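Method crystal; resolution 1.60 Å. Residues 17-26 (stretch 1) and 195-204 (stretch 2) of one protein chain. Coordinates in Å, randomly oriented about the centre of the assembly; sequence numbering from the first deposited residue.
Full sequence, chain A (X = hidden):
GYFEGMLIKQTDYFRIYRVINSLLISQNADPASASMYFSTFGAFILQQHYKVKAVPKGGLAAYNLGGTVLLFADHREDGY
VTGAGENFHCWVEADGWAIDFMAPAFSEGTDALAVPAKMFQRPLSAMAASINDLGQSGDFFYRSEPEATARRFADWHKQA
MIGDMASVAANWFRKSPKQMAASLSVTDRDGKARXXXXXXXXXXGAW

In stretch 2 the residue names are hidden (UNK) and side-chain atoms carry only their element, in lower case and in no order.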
# COMPACT_ATOMS: atom_id res chain seq x y z
N TYR A 17 -0.53 4.88 5.77
CA TYR A 17 0.63 5.04 4.91
C TYR A 17 1.83 5.52 5.73
O TYR A 17 2.92 4.96 5.63
CB TYR A 17 0.36 6.00 3.72
CG TYR A 17 1.66 6.47 3.10
CD1 TYR A 17 2.34 5.68 2.16
CD2 TYR A 17 2.25 7.68 3.50
CE1 TYR A 17 3.56 6.09 1.62
CE2 TYR A 17 3.47 8.10 2.95
CZ TYR A 17 4.12 7.30 2.03
OH TYR A 17 5.34 7.69 1.50
N ARG A 18 1.63 6.56 6.55
CA ARG A 18 2.74 7.14 7.31
C ARG A 18 3.38 6.11 8.25
O ARG A 18 4.61 6.01 8.31
CB ARG A 18 2.30 8.38 8.07
CG ARG A 18 3.48 9.24 8.53
CD ARG A 18 3.00 10.45 9.32
NE ARG A 18 2.12 11.35 8.55
CZ ARG A 18 2.53 12.29 7.70
NH1 ARG A 18 3.84 12.47 7.47
NH2 ARG A 18 1.64 13.05 7.06
N VAL A 19 2.55 5.33 8.95
CA VAL A 19 3.04 4.31 9.87
C VAL A 19 3.90 3.28 9.14
O VAL A 19 5.02 2.98 9.55
CB VAL A 19 1.88 3.63 10.62
CG1 VAL A 19 2.34 2.33 11.31
CG2 VAL A 19 1.29 4.61 11.63
N ILE A 20 3.37 2.74 8.04
CA ILE A 20 4.07 1.69 7.32
C ILE A 20 5.35 2.24 6.71
O ILE A 20 6.42 1.61 6.78
CB ILE A 20 3.17 1.06 6.23
CG1 ILE A 20 1.90 0.49 6.87
CG2 ILE A 20 3.97 0.01 5.44
CD1 ILE A 20 0.83 0.07 5.86
N ASN A 21 5.26 3.44 6.13
CA ASN A 21 6.44 4.07 5.53
C ASN A 21 7.54 4.27 6.56
O ASN A 21 8.72 4.06 6.29
CB ASN A 21 6.07 5.42 4.94
CG ASN A 21 7.17 5.98 4.08
OD1 ASN A 21 7.66 5.30 3.17
ND2 ASN A 21 7.59 7.20 4.38
N SER A 22 7.13 4.67 7.76
CA SER A 22 8.09 4.95 8.83
C SER A 22 8.84 3.69 9.26
O SER A 22 10.04 3.74 9.56
CB SER A 22 7.36 5.57 10.02
OG SER A 22 6.72 6.78 9.65
N LEU A 23 8.14 2.56 9.26
CA LEU A 23 8.73 1.28 9.64
C LEU A 23 9.62 0.70 8.53
O LEU A 23 10.59 -0.04 8.81
CB LEU A 23 7.62 0.29 10.00
CG LEU A 23 6.91 0.57 11.33
CD1 LEU A 23 5.62 -0.22 11.46
CD2 LEU A 23 7.87 0.26 12.49
N LEU A 24 9.32 1.04 7.29
CA LEU A 24 10.01 0.49 6.14
C LEU A 24 11.23 1.24 5.73
O LEU A 24 12.04 0.74 5.05
CB LEU A 24 9.13 0.55 4.96
CG LEU A 24 8.20 -0.59 4.87
CD1 LEU A 24 8.94 -1.88 5.08
CD2 LEU A 24 7.15 -0.45 5.83
N ILE A 25 11.23 2.52 6.02
CA ILE A 25 12.18 3.43 5.36
C ILE A 25 13.65 2.98 5.51
O ILE A 25 14.43 3.06 4.55
CB ILE A 25 11.93 4.93 5.73
CG1 ILE A 25 12.72 5.87 4.81
CG2 ILE A 25 12.22 5.20 7.19
CD1 ILE A 25 12.43 5.69 3.33
N SER A 26 14.00 2.44 6.68
CA SER A 26 15.37 1.98 6.96
C SER A 26 15.78 0.75 6.14
O SER A 26 16.98 0.45 6.02
CB SER A 26 15.52 1.67 8.45
OG SER A 26 14.72 0.55 8.81
N UNK A 195 14.84 3.66 18.07
CA UNK A 195 13.75 4.64 17.98
C UNK A 195 13.35 4.80 16.52
O UNK A 195 14.20 5.02 15.65
c UNK A 195 14.12 6.00 18.59
c UNK A 195 12.97 7.00 18.48
o UNK A 195 14.43 5.83 19.98
N UNK A 196 12.06 4.66 16.25
CA UNK A 196 11.55 4.83 14.89
C UNK A 196 10.60 6.05 14.89
O UNK A 196 9.56 6.01 15.53
c UNK A 196 11.75 2.33 14.49
c UNK A 196 10.40 3.72 12.94
c UNK A 196 10.83 3.55 14.38
N UNK A 197 10.98 7.14 14.20
CA UNK A 197 10.11 8.30 14.13
C UNK A 197 9.11 8.21 12.99
O UNK A 197 9.37 7.56 11.98
c UNK A 197 12.14 8.81 13.01
c UNK A 197 11.08 9.44 13.82
c UNK A 197 12.25 7.37 13.46
N UNK A 198 7.97 8.88 13.14
CA UNK A 198 7.08 9.03 12.00
C UNK A 198 7.76 9.89 10.94
O UNK A 198 8.38 10.91 11.26
c UNK A 198 5.77 9.69 12.43
c UNK A 198 3.64 9.74 13.78
c UNK A 198 4.15 7.74 12.32
c UNK A 198 4.75 8.85 13.19
N UNK A 199 7.67 9.47 9.68
CA UNK A 199 8.21 10.28 8.57
C UNK A 199 7.36 11.55 8.41
O UNK A 199 6.24 11.64 8.93
o UNK A 199 7.02 8.95 6.92
c UNK A 199 9.30 8.31 7.40
c UNK A 199 8.30 9.47 7.25
N UNK A 200 7.88 12.54 7.68
CA UNK A 200 7.35 13.90 7.77
C UNK A 200 6.78 14.60 6.55
O UNK A 200 6.74 15.82 6.51
N UNK A 201 6.31 13.85 5.55
CA UNK A 201 5.72 14.47 4.35
C UNK A 201 4.32 15.01 4.66
O UNK A 201 3.59 14.42 5.45
c UNK A 201 5.34 14.07 1.80
o UNK A 201 5.46 11.81 0.97
o UNK A 201 5.11 13.39 -0.51
c UNK A 201 5.66 13.46 3.18
c UNK A 201 5.30 13.02 0.67
N UNK A 202 3.98 16.14 4.06
CA UNK A 202 2.62 16.68 4.09
C UNK A 202 1.84 15.95 3.01
O UNK A 202 2.30 15.88 1.87
c UNK A 202 2.64 18.19 3.82
c UNK A 202 2.03 20.92 5.77
s UNK A 202 1.58 20.68 4.06
c UNK A 202 1.33 18.89 4.01
N UNK A 203 0.66 15.44 3.37
CA UNK A 203 -0.10 14.56 2.49
C UNK A 203 -1.53 15.03 2.31
O UNK A 203 -2.27 15.17 3.29
c UNK A 203 1.69 12.04 1.71
c UNK A 203 -0.12 13.15 3.07
c UNK A 203 1.23 12.43 3.11
c UNK A 203 1.14 11.22 4.04
N UNK A 204 -1.91 15.26 1.05
CA UNK A 204 -3.25 15.73 0.70
C UNK A 204 -3.69 15.13 -0.63
O UNK A 204 -2.85 14.77 -1.46
c UNK A 204 -3.29 17.29 0.54
c UNK A 204 -2.71 18.02 1.78
o UNK A 204 -2.56 17.68 -0.62
O HOH W 1 6.35 10.07 2.52
O HOH W 2 11.13 6.26 10.34

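Position 195 carries three side-chain atoms, one carbon bearing an oxygen and a carbon, and none reaches stretch 1. A beta-branched hydroxyl identifies threonine, T195. Position 196 has three carbons, forked at the first. One branch carbon lies 3.4 Å from S22 O, and the fork without oxygen or a further carbon gives valine, V196; its CG1 also packs 4.3 Å from L23 CD2.

At 197, three carbons close a ring onto the backbone nitrogen, which is proline, P197. Its CA-to-CB bond points away from the helix, whereas its carbonyl oxygen shares a water with it: water 2 donates to both P197 O (2.7 Å) and S22 O (2.9 Å). Position 198 shows four carbons forked at the second, the pattern of leucine, L198. Its CD2 lies 4.1 Å from R18 CG and 4.3 Å from V19 CG2, so this methyl packs against R18 CG and V19 CG2.

Position 199 again has one carbon carrying an oxygen and a carbon. The oxygen sits 3.1 Å from N21 ND2, with an N-H...O angle of 158°, and the methyl carbon is 4.3 Å from I25 CG2. This is threonine, T199, whose OG1 accepts the asparagine proton. Position 200 has no side-chain atoms and is glycine, G200; an ideal CB would point away, with room for it, so contact with R18 does not by itself demand a bare backbone here.

Position 201 has three carbons, the third carrying two oxygens: a carboxylate at the end of an extended chain, hence glutamate, E201. Water 1 donates to its OE1 at 2.5 Å and also bonds Y17 OH at 2.8 Å, bridging two groups that stand 4.2 Å apart (Y17 OH to E201 OE1). Position 202, an unbranched run of two carbons, sulfur and carbon, is methionine, M202, whose CA-to-CB bond points away from stretch 1 and whose side chain makes no contact with it.

Position 203 has four carbons forked at the second, again leucine. L203 CD1 lies 3.7 Å from Y17 CD2 and over one face of the R18 guanidinium, 3.6 Å from NH2. Position 204 repeats the hydroxyl-and-methyl fork of threonine; T204 is out of reach.

The contact works by helix side chains satisfying loop backbone. R18 NH1 donates to T199 O (2.9 Å) and E201 O (2.8 Å), while R18 NH2 adds a bond to E201 O (2.9 Å); both carbonyls lie near the guanidinium plane. S22 OG accepts from T199 N (2.9 Å, 161°) and donates to R18 O (2.6 Å), linking loop to helix backbone. Apolar packing flanks this polar network.

Stretch 2 (195-204) TVPLTGEMLT
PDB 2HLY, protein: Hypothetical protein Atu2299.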